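Local coordinates for protein aspartate aminotransferase (Rhodobacter sphaeroides, PDB 3NRA) that probably catalyses the pyridoxal-phosphate-dependent transfer of an amino group from L-aspartate to 2-oxoglutarate, giving oxaloacetate and L-glutamate, at residues A58-V66 / Y289-W297; Q112-A120 / Y136-F146. One frame throughout, in Å; residues are numbered along the deposited sequence.

Interaction 1. Residues A58-V66 / Y289-W297; sequences AFDLFSAGV and YSQAVLRGW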
ATOM      1  N   ALA B  58     -21.322  -5.375  -4.343  1.00 19.74           N
ATOM      2  CA  ALA B  58     -20.081  -4.952  -3.674  1.00 18.77           C
ATOM      3  C   ALA B  58     -20.262  -3.636  -2.912  1.00 18.98           C
ATOM      4  O   ALA B  58     -19.898  -3.539  -1.759  1.00 18.21           O
ATOM      5  CB  ALA B  58     -18.959  -4.825  -4.675  1.00 19.07           C
ATOM      6  N   PHE B  59     -20.846  -2.631  -3.562  1.00 18.93           N
ATOM      7  CA  PHE B  59     -21.051  -1.356  -2.904  1.00 18.74           C
ATOM      8  C   PHE B  59     -22.010  -1.470  -1.689  1.00 19.20           C
ATOM      9  O   PHE B  59     -21.799  -0.801  -0.650  1.00 19.32           O
ATOM     10  CB  PHE B  59     -21.566  -0.301  -3.873  1.00 18.80           C
ATOM     11  CG  PHE B  59     -21.796   1.007  -3.230  1.00 19.54           C
ATOM     12  CD1 PHE B  59     -20.732   1.786  -2.846  1.00 20.32           C
ATOM     13  CD2 PHE B  59     -23.077   1.419  -2.894  1.00 20.63           C
ATOM     14  CE1 PHE B  59     -20.950   3.001  -2.204  1.00 23.01           C
ATOM     15  CE2 PHE B  59     -23.291   2.624  -2.255  1.00 20.40           C
ATOM     16  CZ  PHE B  59     -22.241   3.404  -1.906  1.00 20.39           C
ATOM     17  N   ASP B  60     -23.027  -2.319  -1.794  1.00 18.34           N
ATOM     18  CA  ASP B  60     -23.862  -2.602  -0.641  1.00 19.72           C
ATOM     19  C   ASP B  60     -23.062  -3.220   0.535  1.00 18.53           C
ATOM     20  O   ASP B  60     -23.276  -2.848   1.689  1.00 17.91           O
ATOM     21  CB  ASP B  60     -25.027  -3.508  -1.017  1.00 21.13           C
ATOM     22  CG  ASP B  60     -26.083  -2.790  -1.880  1.00 25.77           C
ATOM     23  OD1 ASP B  60     -26.054  -1.537  -1.970  1.00 29.36           O
ATOM     24  OD2 ASP B  60     -26.934  -3.494  -2.458  1.00 32.18           O
ATOM     25  N   LEU B  61     -22.135  -4.118   0.228  1.00 17.64           N
ATOM     26  CA  LEU B  61     -21.278  -4.715   1.259  1.00 17.65           C
ATOM     27  C   LEU B  61     -20.377  -3.672   1.890  1.00 16.73           C
ATOM     28  O   LEU B  61     -20.220  -3.647   3.122  1.00 16.97           O
ATOM     29  CB  LEU B  61     -20.433  -5.866   0.685  1.00 16.82           C
ATOM     30  CG  LEU B  61     -21.215  -7.126   0.303  1.00 17.84           C
ATOM     31  CD1 LEU B  61     -20.308  -8.129  -0.538  1.00 12.89           C
ATOM     32  CD2 LEU B  61     -21.798  -7.806   1.567  1.00 17.83           C
ATOM     33  N   PHE B  62     -19.834  -2.776   1.050  1.00 16.69           N
ATOM     34  CA  PHE B  62     -18.970  -1.685   1.502  1.00 15.78           C
ATOM     35  C   PHE B  62     -19.764  -0.767   2.444  1.00 17.20           C
ATOM     36  O   PHE B  62     -19.292  -0.385   3.533  1.00 16.03           O
ATOM     37  CB  PHE B  62     -18.425  -0.881   0.289  1.00 14.87           C
ATOM     38  CG  PHE B  62     -17.438   0.192   0.676  1.00 13.39           C
ATOM     39  CD1 PHE B  62     -17.888   1.454   1.104  1.00 15.13           C
ATOM     40  CD2 PHE B  62     -16.091  -0.078   0.709  1.00 12.45           C
ATOM     41  CE1 PHE B  62     -17.014   2.408   1.544  1.00 15.78           C
ATOM     42  CE2 PHE B  62     -15.182   0.891   1.103  1.00 13.89           C
ATOM     43  CZ  PHE B  62     -15.651   2.143   1.536  1.00 16.23           C
ATOM     44  N   SER B  63     -20.986  -0.456   2.025  1.00 18.34           N
ATOM     45  CA  SER B  63     -21.872   0.404   2.776  1.00 19.73           C
ATOM     46  C   SER B  63     -22.325  -0.206   4.126  1.00 19.82           C
ATOM     47  O   SER B  63     -22.404   0.488   5.122  1.00 21.57           O
ATOM     48  CB  SER B  63     -23.097   0.730   1.930  1.00 19.87           C
ATOM     49  OG  SER B  63     -23.936   1.576   2.666  1.00 22.23           O
ATOM     50  N   ALA B  64     -22.601  -1.503   4.140  1.00 19.69           N
ATOM     51  CA  ALA B  64     -22.893  -2.211   5.385  1.00 19.27           C
ATOM     52  C   ALA B  64     -21.681  -2.177   6.347  1.00 18.96           C
ATOM     53  O   ALA B  64     -21.852  -2.009   7.561  1.00 19.56           O
ATOM     54  CB  ALA B  64     -23.327  -3.654   5.091  1.00 18.35           C
ATOM     55  N   GLY B  65     -20.472  -2.277   5.797  1.00 18.58           N
ATOM     56  CA  GLY B  65     -19.226  -2.237   6.616  1.00 18.19           C
ATOM     57  C   GLY B  65     -18.991  -0.866   7.255  1.00 18.47           C
ATOM     58  O   GLY B  65     -18.720  -0.759   8.453  1.00 18.10           O
ATOM     59  N   VAL B  66     -19.155   0.181   6.470  1.00 18.14           N
ATOM     60  CA  VAL B  66     -19.042   1.520   7.007  1.00 18.77           C
ATOM     61  C   VAL B  66     -20.036   1.742   8.156  1.00 19.57           C
ATOM     62  O   VAL B  66     -19.636   2.146   9.248  1.00 19.50           O
ATOM     63  CB  VAL B  66     -19.236   2.568   5.942  1.00 18.45           C
ATOM     64  CG1 VAL B  66     -19.324   3.954   6.587  1.00 18.56           C
ATOM     65  CG2 VAL B  66     -18.061   2.501   4.930  1.00 17.12           C
ATOM     66  N   TYR B 289     -12.532  -0.645   5.310  1.00 12.73           N
ATOM     67  CA  TYR B 289     -13.855  -0.638   4.711  1.00 13.56           C
ATOM     68  C   TYR B 289     -13.879  -1.429   3.416  1.00 14.03           C
ATOM     69  O   TYR B 289     -14.833  -2.180   3.160  1.00 14.58           O
ATOM     70  CB  TYR B 289     -14.351   0.786   4.462  1.00 13.74           C
ATOM     71  CG  TYR B 289     -14.587   1.626   5.731  1.00 14.38           C
ATOM     72  CD1 TYR B 289     -15.215   1.098   6.841  1.00 14.78           C
ATOM     73  CD2 TYR B 289     -14.220   2.961   5.776  1.00 16.04           C
ATOM     74  CE1 TYR B 289     -15.418   1.858   7.969  1.00 16.88           C
ATOM     75  CE2 TYR B 289     -14.450   3.739   6.903  1.00 15.17           C
ATOM     76  CZ  TYR B 289     -15.020   3.184   7.991  1.00 15.40           C
ATOM     77  OH  TYR B 289     -15.232   3.937   9.107  1.00 15.25           O
ATOM     78  N   SER B 290     -12.815  -1.297   2.611  1.00 14.94           N
ATOM     79  CA  SER B 290     -12.700  -2.049   1.343  1.00 14.26           C
ATOM     80  C   SER B 290     -12.827  -3.530   1.572  1.00 14.80           C
ATOM     81  O   SER B 290     -13.430  -4.228   0.765  1.00 15.63           O
ATOM     82  CB  SER B 290     -11.367  -1.760   0.629  1.00 13.87           C
ATOM     83  OG  SER B 290     -11.387  -0.501   0.005  1.00 13.47           O
ATOM     84  N   GLN B 291     -12.262  -4.018   2.677  1.00 15.57           N
ATOM     85  CA  GLN B 291     -12.194  -5.465   2.924  1.00 14.62           C
ATOM     86  C   GLN B 291     -13.571  -6.122   2.859  1.00 15.44           C
ATOM     87  O   GLN B 291     -13.717  -7.186   2.277  1.00 14.14           O
ATOM     88  CB  GLN B 291     -11.517  -5.753   4.253  1.00 14.47           C
ATOM     89  CG  GLN B 291      -9.994  -5.565   4.223  1.00 14.01           C
ATOM     90  CD  GLN B 291      -9.349  -5.966   5.515  1.00 13.77           C
ATOM     91  OE1 GLN B 291      -9.631  -7.037   6.038  1.00 14.25           O
ATOM     92  NE2 GLN B 291      -8.478  -5.094   6.065  1.00 12.22           N
ATOM     93  N   ALA B 292     -14.589  -5.406   3.362  1.00 16.04           N
ATOM     94  CA  ALA B 292     -15.954  -5.865   3.386  1.00 15.93           C
ATOM     95  C   ALA B 292     -16.487  -6.350   2.041  1.00 16.15           C
ATOM     96  O   ALA B 292     -17.353  -7.210   2.038  1.00 16.42           O
ATOM     97  CB  ALA B 292     -16.925  -4.717   3.964  1.00 16.03           C
ATOM     98  N   VAL B 293     -16.012  -5.791   0.902  1.00 15.08           N
ATOM     99  CA  VAL B 293     -16.540  -6.231  -0.407  1.00 15.43           C
ATOM    100  C   VAL B 293     -16.149  -7.683  -0.726  1.00 15.64           C
ATOM    101  O   VAL B 293     -16.847  -8.355  -1.499  1.00 15.98           O
ATOM    102  CB  VAL B 293     -16.122  -5.317  -1.596  1.00 15.98           C
ATOM    103  CG1 VAL B 293     -16.478  -3.838  -1.304  1.00 14.90           C
ATOM    104  CG2 VAL B 293     -14.639  -5.496  -1.930  1.00 15.41           C
ATOM    105  N   LEU B 294     -15.075  -8.170  -0.098  1.00 14.38           N
ATOM    106  CA  LEU B 294     -14.620  -9.545  -0.282  1.00 14.96           C
ATOM    107  C   LEU B 294     -15.563 -10.579   0.289  1.00 16.02           C
ATOM    108  O   LEU B 294     -15.455 -11.749  -0.063  1.00 16.40           O
ATOM    109  CB  LEU B 294     -13.221  -9.750   0.346  1.00 13.74           C
ATOM    110  CG  LEU B 294     -12.092  -8.917  -0.278  1.00 13.72           C
ATOM    111  CD1 LEU B 294     -10.820  -9.040   0.540  1.00 13.37           C
ATOM    112  CD2 LEU B 294     -11.854  -9.355  -1.730  1.00 11.70           C
ATOM    113  N   ARG B 295     -16.507 -10.166   1.153  1.00 16.28           N
ATOM    114  CA  ARG B 295     -17.559 -11.087   1.623  1.00 16.59           C
ATOM    115  C   ARG B 295     -18.398 -11.667   0.457  1.00 16.66           C
ATOM    116  O   ARG B 295     -18.951 -12.789   0.565  1.00 16.49           O
ATOM    117  CB  ARG B 295     -18.461 -10.396   2.650  1.00 16.42           C
ATOM    118  CG  ARG B 295     -17.732  -9.987   3.935  1.00 18.39           C
ATOM    119  CD  ARG B 295     -18.725  -9.590   5.075  1.00 23.31           C
ATOM    120  NE  ARG B 295     -18.013  -9.379   6.349  1.00 21.76           N
ATOM    121  CZ  ARG B 295     -17.606  -8.192   6.828  1.00 25.02           C
ATOM    122  NH1 ARG B 295     -17.862  -7.042   6.181  1.00 25.75           N
ATOM    123  NH2 ARG B 295     -16.927  -8.153   7.979  1.00 24.25           N
ATOM    124  N   GLY B 296     -18.460 -10.914  -0.657  1.00 16.53           N
ATOM    125  CA  GLY B 296     -19.160 -11.348  -1.873  1.00 17.58           C
ATOM    126  C   GLY B 296     -18.300 -12.103  -2.902  1.00 17.38           C
ATOM    127  O   GLY B 296     -18.831 -12.583  -3.902  1.00 16.99           O
ATOM    128  N   TRP B 297     -16.979 -12.169  -2.677  1.00 16.26           N
ATOM    129  CA  TRP B 297     -16.056 -12.684  -3.665  1.00 15.95           C
ATOM    130  C   TRP B 297     -16.167 -14.204  -3.731  1.00 16.87           C
ATOM    131  O   TRP B 297     -16.099 -14.893  -2.684  1.00 16.42           O
ATOM    132  CB  TRP B 297     -14.609 -12.272  -3.331  1.00 15.24           C
ATOM    133  CG  TRP B 297     -13.597 -12.568  -4.436  1.00 15.16           C
ATOM    134  CD1 TRP B 297     -13.831 -12.589  -5.785  1.00 15.15           C
ATOM    135  CD2 TRP B 297     -12.180 -12.806  -4.275  1.00 13.51           C
ATOM    136  NE1 TRP B 297     -12.654 -12.873  -6.469  1.00 14.18           N
ATOM    137  CE2 TRP B 297     -11.637 -13.011  -5.568  1.00 12.99           C
ATOM    138  CE3 TRP B 297     -11.337 -12.901  -3.172  1.00 12.85           C
ATOM    139  CZ2 TRP B 297     -10.295 -13.293  -5.775  1.00 13.19           C
ATOM    140  CZ3 TRP B 297     -10.000 -13.202  -3.374  1.00 11.95           C
ATOM    141  CH2 TRP B 297      -9.492 -13.387  -4.656  1.00 14.22           C
TER
HETATM  142  O   HOH W   1     -20.404  -5.969   4.753  1.00 11.82           O
HETATM  143  O   HOH W   2     -16.898  -1.352   4.561  1.00 12.36           O
HETATM  144  O   HOH W   3     -17.732   3.948   9.973  1.00 19.46           O

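Interaction 2. Residues Q112-A120 / Y136-F146; sequences QGALFLAVA and YFANRKLVEFF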
ATOM      1  N   GLN B 112      -1.182  -6.170  -6.536  1.00 13.97           N
ATOM      2  CA  GLN B 112       0.128  -5.472  -6.529  1.00 14.04           C
ATOM      3  C   GLN B 112       0.705  -5.444  -5.114  1.00 13.82           C
ATOM      4  O   GLN B 112       1.892  -5.700  -4.925  1.00 13.50           O
ATOM      5  CB  GLN B 112       0.016  -4.029  -7.072  1.00 14.55           C
ATOM      6  CG  GLN B 112       1.373  -3.326  -7.288  1.00 14.40           C
ATOM      7  CD  GLN B 112       2.269  -4.078  -8.290  1.00 15.42           C
ATOM      8  OE1 GLN B 112       1.813  -4.462  -9.369  1.00 12.38           O
ATOM      9  NE2 GLN B 112       3.544  -4.269  -7.932  1.00 12.82           N
ATOM     10  N   GLY B 113      -0.149  -5.116  -4.131  1.00 13.71           N
ATOM     11  CA  GLY B 113       0.241  -5.141  -2.716  1.00 13.54           C
ATOM     12  C   GLY B 113       0.835  -6.479  -2.298  1.00 13.26           C
ATOM     13  O   GLY B 113       1.896  -6.520  -1.674  1.00 14.05           O
ATOM     14  N   ALA B 114       0.168  -7.561  -2.690  1.00 11.09           N
ATOM     15  CA  ALA B 114       0.633  -8.889  -2.420  1.00 10.93           C
ATOM     16  C   ALA B 114       1.967  -9.204  -3.110  1.00 11.13           C
ATOM     17  O   ALA B 114       2.866  -9.830  -2.493  1.00 11.24           O
ATOM     18  CB  ALA B 114      -0.430  -9.912  -2.815  1.00  9.56           C
ATOM     19  N   LEU B 115       2.104  -8.773  -4.364  1.00 10.59           N
ATOM     20  CA  LEU B 115       3.309  -9.008  -5.137  1.00 11.06           C
ATOM     21  C   LEU B 115       4.524  -8.328  -4.512  1.00 12.14           C
ATOM     22  O   LEU B 115       5.589  -8.973  -4.329  1.00 12.76           O
ATOM     23  CB  LEU B 115       3.113  -8.509  -6.560  1.00 11.08           C
ATOM     24  CG  LEU B 115       4.237  -8.707  -7.561  1.00 13.21           C
ATOM     25  CD1 LEU B 115       4.598 -10.192  -7.748  1.00 12.67           C
ATOM     26  CD2 LEU B 115       3.867  -8.027  -8.924  1.00  9.56           C
ATOM     27  N   PHE B 116       4.385  -7.043  -4.173  1.00 11.57           N
ATOM     28  CA  PHE B 116       5.446  -6.349  -3.490  1.00 12.06           C
ATOM     29  C   PHE B 116       5.922  -7.104  -2.256  1.00 12.80           C
ATOM     30  O   PHE B 116       7.131  -7.256  -2.030  1.00 12.64           O
ATOM     31  CB  PHE B 116       5.001  -4.959  -3.037  1.00 12.25           C
ATOM     32  CG  PHE B 116       6.095  -4.186  -2.305  1.00 12.01           C
ATOM     33  CD1 PHE B 116       7.161  -3.695  -2.984  1.00 13.63           C
ATOM     34  CD2 PHE B 116       6.051  -4.013  -0.950  1.00 12.50           C
ATOM     35  CE1 PHE B 116       8.167  -3.013  -2.336  1.00 14.86           C
ATOM     36  CE2 PHE B 116       7.043  -3.330  -0.297  1.00 11.60           C
ATOM     37  CZ  PHE B 116       8.095  -2.817  -1.000  1.00 14.50           C
ATOM     38  N   LEU B 117       4.972  -7.447  -1.394  1.00 13.43           N
ATOM     39  CA  LEU B 117       5.296  -8.093  -0.113  1.00 13.81           C
ATOM     40  C   LEU B 117       5.949  -9.455  -0.347  1.00 13.89           C
ATOM     41  O   LEU B 117       6.914  -9.804   0.319  1.00 15.17           O
ATOM     42  CB  LEU B 117       4.012  -8.261   0.729  1.00 13.37           C
ATOM     43  CG  LEU B 117       3.358  -6.956   1.235  1.00 12.45           C
ATOM     44  CD1 LEU B 117       2.057  -7.253   1.919  1.00 12.25           C
ATOM     45  CD2 LEU B 117       4.318  -6.207   2.188  1.00 11.98           C
ATOM     46  N   ALA B 118       5.407 -10.208  -1.308  1.00 13.60           N
ATOM     47  CA  ALA B 118       5.890 -11.539  -1.616  1.00 13.09           C
ATOM     48  C   ALA B 118       7.357 -11.499  -2.092  1.00 13.48           C
ATOM     49  O   ALA B 118       8.189 -12.317  -1.657  1.00 13.23           O
ATOM     50  CB  ALA B 118       5.006 -12.178  -2.667  1.00 11.84           C
ATOM     51  N   VAL B 119       7.688 -10.530  -2.947  1.00 13.08           N
ATOM     52  CA  VAL B 119       9.076 -10.385  -3.392  1.00 13.13           C
ATOM     53  C   VAL B 119       9.954  -9.888  -2.218  1.00 14.29           C
ATOM     54  O   VAL B 119      11.078 -10.386  -2.013  1.00 14.65           O
ATOM     55  CB  VAL B 119       9.183  -9.444  -4.584  1.00 13.32           C
ATOM     56  CG1 VAL B 119      10.657  -9.251  -4.994  1.00 12.64           C
ATOM     57  CG2 VAL B 119       8.323  -9.976  -5.783  1.00 12.95           C
ATOM     58  N   ALA B 120       9.430  -8.939  -1.431  1.00 14.41           N
ATOM     59  CA  ALA B 120      10.176  -8.404  -0.257  1.00 14.93           C
ATOM     60  C   ALA B 120      10.505  -9.497   0.746  1.00 15.08           C
ATOM     61  O   ALA B 120      11.592  -9.504   1.321  1.00 13.11           O
ATOM     62  CB  ALA B 120       9.391  -7.304   0.427  1.00 14.61           C
ATOM     63  N   TYR B 136       4.780  -9.531 -16.353  1.00 13.97           N
ATOM     64  CA  TYR B 136       4.177  -8.356 -15.752  1.00 14.26           C
ATOM     65  C   TYR B 136       5.229  -7.268 -15.473  1.00 14.40           C
ATOM     66  O   TYR B 136       6.364  -7.572 -15.060  1.00 14.00           O
ATOM     67  CB  TYR B 136       3.484  -8.800 -14.454  1.00 13.63           C
ATOM     68  CG  TYR B 136       2.769  -7.735 -13.702  1.00 14.29           C
ATOM     69  CD1 TYR B 136       1.582  -7.183 -14.193  1.00 15.33           C
ATOM     70  CD2 TYR B 136       3.193  -7.346 -12.436  1.00 13.97           C
ATOM     71  CE1 TYR B 136       0.887  -6.224 -13.480  1.00 13.17           C
ATOM     72  CE2 TYR B 136       2.509  -6.396 -11.728  1.00 12.58           C
ATOM     73  CZ  TYR B 136       1.331  -5.845 -12.261  1.00 14.15           C
ATOM     74  OH  TYR B 136       0.631  -4.894 -11.561  1.00 16.46           O
ATOM     75  N   PHE B 137       4.844  -6.009 -15.717  1.00 14.67           N
ATOM     76  CA  PHE B 137       5.778  -4.841 -15.679  1.00 15.73           C
ATOM     77  C   PHE B 137       6.539  -4.729 -14.357  1.00 14.67           C
ATOM     78  O   PHE B 137       7.721  -4.364 -14.336  1.00 14.74           O
ATOM     79  CB  PHE B 137       5.026  -3.502 -16.003  1.00 15.41           C
ATOM     80  CG  PHE B 137       4.479  -2.786 -14.775  1.00 19.58           C
ATOM     81  CD1 PHE B 137       3.297  -3.193 -14.182  1.00 21.04           C
ATOM     82  CD2 PHE B 137       5.197  -1.735 -14.177  1.00 21.03           C
ATOM     83  CE1 PHE B 137       2.839  -2.591 -12.983  1.00 22.12           C
ATOM     84  CE2 PHE B 137       4.729  -1.122 -13.013  1.00 24.01           C
ATOM     85  CZ  PHE B 137       3.543  -1.557 -12.420  1.00 23.54           C
ATOM     86  N   ALA B 138       5.881  -5.084 -13.258  1.00 14.29           N
ATOM     87  CA  ALA B 138       6.481  -4.914 -11.917  1.00 15.11           C
ATOM     88  C   ALA B 138       7.562  -5.975 -11.572  1.00 14.53           C
ATOM     89  O   ALA B 138       8.361  -5.752 -10.694  1.00 15.65           O
ATOM     90  CB  ALA B 138       5.377  -4.886 -10.826  1.00 13.77           C
ATOM     91  N   ASN B 139       7.566  -7.107 -12.270  1.00 14.31           N
ATOM     92  CA  ASN B 139       8.352  -8.280 -11.842  1.00 13.67           C
ATOM     93  C   ASN B 139       9.864  -8.013 -11.833  1.00 14.03           C
ATOM     94  O   ASN B 139      10.509  -8.141 -10.799  1.00 13.48           O
ATOM     95  CB  ASN B 139       8.009  -9.519 -12.710  1.00 13.47           C
ATOM     96  CG  ASN B 139       6.588 -10.048 -12.451  1.00 13.66           C
ATOM     97  OD1 ASN B 139       5.830  -9.439 -11.725  1.00 14.98           O
ATOM     98  ND2 ASN B 139       6.244 -11.209 -13.049  1.00 12.45           N
ATOM     99  N   ARG B 140      10.400  -7.583 -12.971  1.00 15.21           N
ATOM    100  CA  ARG B 140      11.800  -7.153 -13.060  1.00 15.29           C
ATOM    101  C   ARG B 140      12.131  -6.030 -12.067  1.00 15.84           C
ATOM    102  O   ARG B 140      13.186  -6.071 -11.382  1.00 13.92           O
ATOM    103  CB  ARG B 140      12.130  -6.682 -14.477  1.00 16.37           C
ATOM    104  CG  ARG B 140      13.629  -6.365 -14.672  1.00 20.06           C
ATOM    105  CD  ARG B 140      13.979  -5.946 -16.074  1.00 26.46           C
ATOM    106  NE  ARG B 140      15.434  -5.962 -16.239  1.00 32.35           N
ATOM    107  CZ  ARG B 140      16.100  -5.642 -17.354  1.00 37.14           C
ATOM    108  NH1 ARG B 140      15.458  -5.241 -18.455  1.00 37.73           N
ATOM    109  NH2 ARG B 140      17.433  -5.738 -17.368  1.00 39.29           N
ATOM    110  N   LYS B 141      11.254  -5.016 -12.012  1.00 15.14           N
ATOM    111  CA  LYS B 141      11.519  -3.825 -11.199  1.00 15.77           C
ATOM    112  C   LYS B 141      11.565  -4.171  -9.712  1.00 14.74           C
ATOM    113  O   LYS B 141      12.313  -3.568  -8.958  1.00 13.59           O
ATOM    114  CB  LYS B 141      10.450  -2.738 -11.444  1.00 16.30           C
ATOM    115  CG  LYS B 141      10.500  -2.099 -12.800  1.00 18.23           C
ATOM    116  CD  LYS B 141       9.413  -1.033 -12.944  1.00 23.38           C
ATOM    117  CE  LYS B 141       9.557  -0.250 -14.263  1.00 25.11           C
ATOM    118  N   LEU B 142      10.714  -5.106  -9.292  1.00 14.38           N
ATOM    119  CA  LEU B 142      10.721  -5.572  -7.925  1.00 13.81           C
ATOM    120  C   LEU B 142      12.005  -6.301  -7.562  1.00 14.60           C
ATOM    121  O   LEU B 142      12.631  -5.992  -6.526  1.00 13.66           O
ATOM    122  CB  LEU B 142       9.532  -6.467  -7.669  1.00 14.80           C
ATOM    123  CG  LEU B 142       8.234  -5.706  -7.445  1.00 13.76           C
ATOM    124  CD1 LEU B 142       7.086  -6.663  -7.498  1.00 15.58           C
ATOM    125  CD2 LEU B 142       8.274  -4.963  -6.103  1.00 13.63           C
ATOM    126  N   VAL B 143      12.420  -7.240  -8.413  1.00 14.71           N
ATOM    127  CA  VAL B 143      13.675  -7.971  -8.194  1.00 15.87           C
ATOM    128  C   VAL B 143      14.843  -7.007  -8.072  1.00 16.71           C
ATOM    129  O   VAL B 143      15.637  -7.097  -7.150  1.00 16.99           O
ATOM    130  CB  VAL B 143      13.952  -9.023  -9.322  1.00 15.44           C
ATOM    131  CG1 VAL B 143      15.316  -9.566  -9.188  1.00 15.80           C
ATOM    132  CG2 VAL B 143      12.886 -10.195  -9.245  1.00 15.74           C
ATOM    133  N   GLU B 144      14.886  -6.031  -8.947  1.00 18.57           N
ATOM    134  CA  GLU B 144      16.015  -5.141  -8.988  1.00 21.10           C
ATOM    135  C   GLU B 144      15.989  -4.078  -7.849  1.00 20.48           C
ATOM    136  O   GLU B 144      17.045  -3.738  -7.309  1.00 21.55           O
ATOM    137  CB  GLU B 144      16.184  -4.548 -10.411  1.00 22.53           C
ATOM    138  CG  GLU B 144      16.895  -5.628 -11.356  1.00 27.73           C
ATOM    139  CD  GLU B 144      16.904  -5.300 -12.857  1.00 32.46           C
ATOM    140  OE1 GLU B 144      16.281  -4.298 -13.274  1.00 34.03           O
ATOM    141  OE2 GLU B 144      17.556  -6.084 -13.618  1.00 36.09           O
ATOM    142  N   PHE B 145      14.796  -3.695  -7.397  1.00 18.85           N
ATOM    143  CA  PHE B 145      14.660  -2.824  -6.242  1.00 19.34           C
ATOM    144  C   PHE B 145      15.183  -3.464  -4.957  1.00 19.00           C
ATOM    145  O   PHE B 145      15.797  -2.793  -4.129  1.00 18.69           O
ATOM    146  CB  PHE B 145      13.212  -2.447  -6.021  1.00 19.15           C
ATOM    147  CG  PHE B 145      13.017  -1.470  -4.892  1.00 22.19           C
ATOM    148  CD1 PHE B 145      13.519  -0.189  -4.982  1.00 23.11           C
ATOM    149  CD2 PHE B 145      12.365  -1.843  -3.731  1.00 23.33           C
ATOM    150  CE1 PHE B 145      13.327   0.722  -3.938  1.00 25.21           C
ATOM    151  CE2 PHE B 145      12.203  -0.929  -2.680  1.00 24.35           C
ATOM    152  CZ  PHE B 145      12.688   0.336  -2.795  1.00 22.83           C
ATOM    153  N   PHE B 146      14.957  -4.763  -4.800  1.00 18.39           N
ATOM    154  CA  PHE B 146      15.513  -5.476  -3.680  1.00 19.36           C
ATOM    155  C   PHE B 146      16.971  -5.995  -3.948  1.00 20.61           C
ATOM    156  O   PHE B 146      17.496  -6.813  -3.194  1.00 21.07           O
ATOM    157  CB  PHE B 146      14.541  -6.569  -3.229  1.00 19.03           C
ATOM    158  CG  PHE B 146      13.296  -6.015  -2.546  1.00 19.53           C
ATOM    159  CD1 PHE B 146      13.373  -5.473  -1.257  1.00 21.81           C
ATOM    160  CD2 PHE B 146      12.095  -5.980  -3.191  1.00 17.99           C
ATOM    161  CE1 PHE B 146      12.248  -4.921  -0.648  1.00 19.60           C
ATOM    162  CE2 PHE B 146      10.970  -5.429  -2.584  1.00 18.43           C
ATOM    163  CZ  PHE B 146      11.056  -4.902  -1.312  1.00 19.74           C
TER

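Interaction 1. Residues A58-V66 / Y289-W297
Phe62 and Val66 of helix 58-68 close around Tyr289 at the dimer interface of this class I aminotransferase fold, where the chain passes from the short helix 288-291 to a 3-10 segment at 294-296. The packing is close where Phe62 meets Tyr289: CE2 of Phe62 lies 3.5 Å from CB of Tyr289, and CG1 of Val293 meets the Phe62 ring at its edge. The Phe62 ring also stacks on Phe62 of the second subunit. Val66 presses CG2 over one face of the Tyr289 ring, 3.8 Å from the centroid and 17° off the normal, a CH-pi contact. With CG opposite its carbonyl carbon (chi1 -65°), Tyr289 turns its ring across Val66, under CG2, and its hydroxyl shares water 3 with Val66 O. A serine in place of Tyr289 would probably leave Val66 CG2 without its aromatic face and water 3 without its phenolic partner. Ala292 CB sits 3.6 Å from Leu61 O and faces Gly65 CA at 4.3 Å.

No direct hydrogen bond joins the segments; water 2 bridges the carbonyl oxygens of Phe62 and Tyr289. The looser, solvent-mediated side lies toward Arg295, where water 1 donates to Leu61 O and is held only weakly by Arg295 NH1, which also bonds Gln72. The close exception there is Leu61 CD1, packed tightly at 3.3 Å from Gly296 N.

Interaction 2. Residues Q112-A120 / Y136-F146
Leu142 pushes its two methyls between Gln112, Leu115, Phe116 and Val119, a knob-into-hole contact that joins helices 110-120 and 137-145 of the large, pyridoxal-phosphate-binding domain of the aminotransferase fold. The axes of the two short helical segments approach to 9.9 Å at a crossing angle of -35°, close enough for the branches to interdigitate. CD1 of Leu142 abuts CG of Leu115 at 3.5 Å, whereas CD2 meets the edge of the Phe116 ring near its plane. The first torsion of Leu142, -79°, puts CG opposite the carbonyl carbon, and a near-anti chi2 splays the methyls to Leu115 and Phe116.

Toward the C-terminal ends, Phe146, the first residue beyond helix 137-145, brings CZ to 3.4 Å from Ala120 CB and lays one ring face over Ala120 CA; Phe145 CD2 covers the opposite face. Phe116 and Phe146 meet obliquely. Ile281 of the second subunit packs on Phe116 and Leu142.

At the N-terminal ends the contact turns polar. Gln112 N bonds the phosphate oxygen OP3 of the modified lysine at position 253, so this helix start belongs to the cofactor site. The Gln112 side chain bends at chi2, and NE2 bonds the backbone oxygen of Ile281 of the second subunit. The amide lies nearly coplanar with the Tyr136 ring, and Tyr136 OH donates a short 2.5 Å bond to Gln112 OE1, the hydroxyl lying nearly in line with the CD-OE1 bond (170°).

How the interactions relate
From the N terminus, the chain reaches the first contact at 58-66, on helix 58-68, then passes 112-120, strand 128-133 and helix 137-145, and much later arrives at 289-297. Interaction 2 closes a short loop of 15 residues, whose strand belongs to the seven-stranded mixed sheet: a helix-strand-helix excursion. Interaction 1 closes a far longer one, 222 residues that include that entire sheet, so the smaller closure is enclosed by the larger and the two do not cross. The centres of interaction 1 and interaction 2 are about 28 Å apart, and the two do not touch. Interaction 1 ties an early helix to the chain beyond the sheet; interaction 2 joins two helices beside it. Both reach the second subunit.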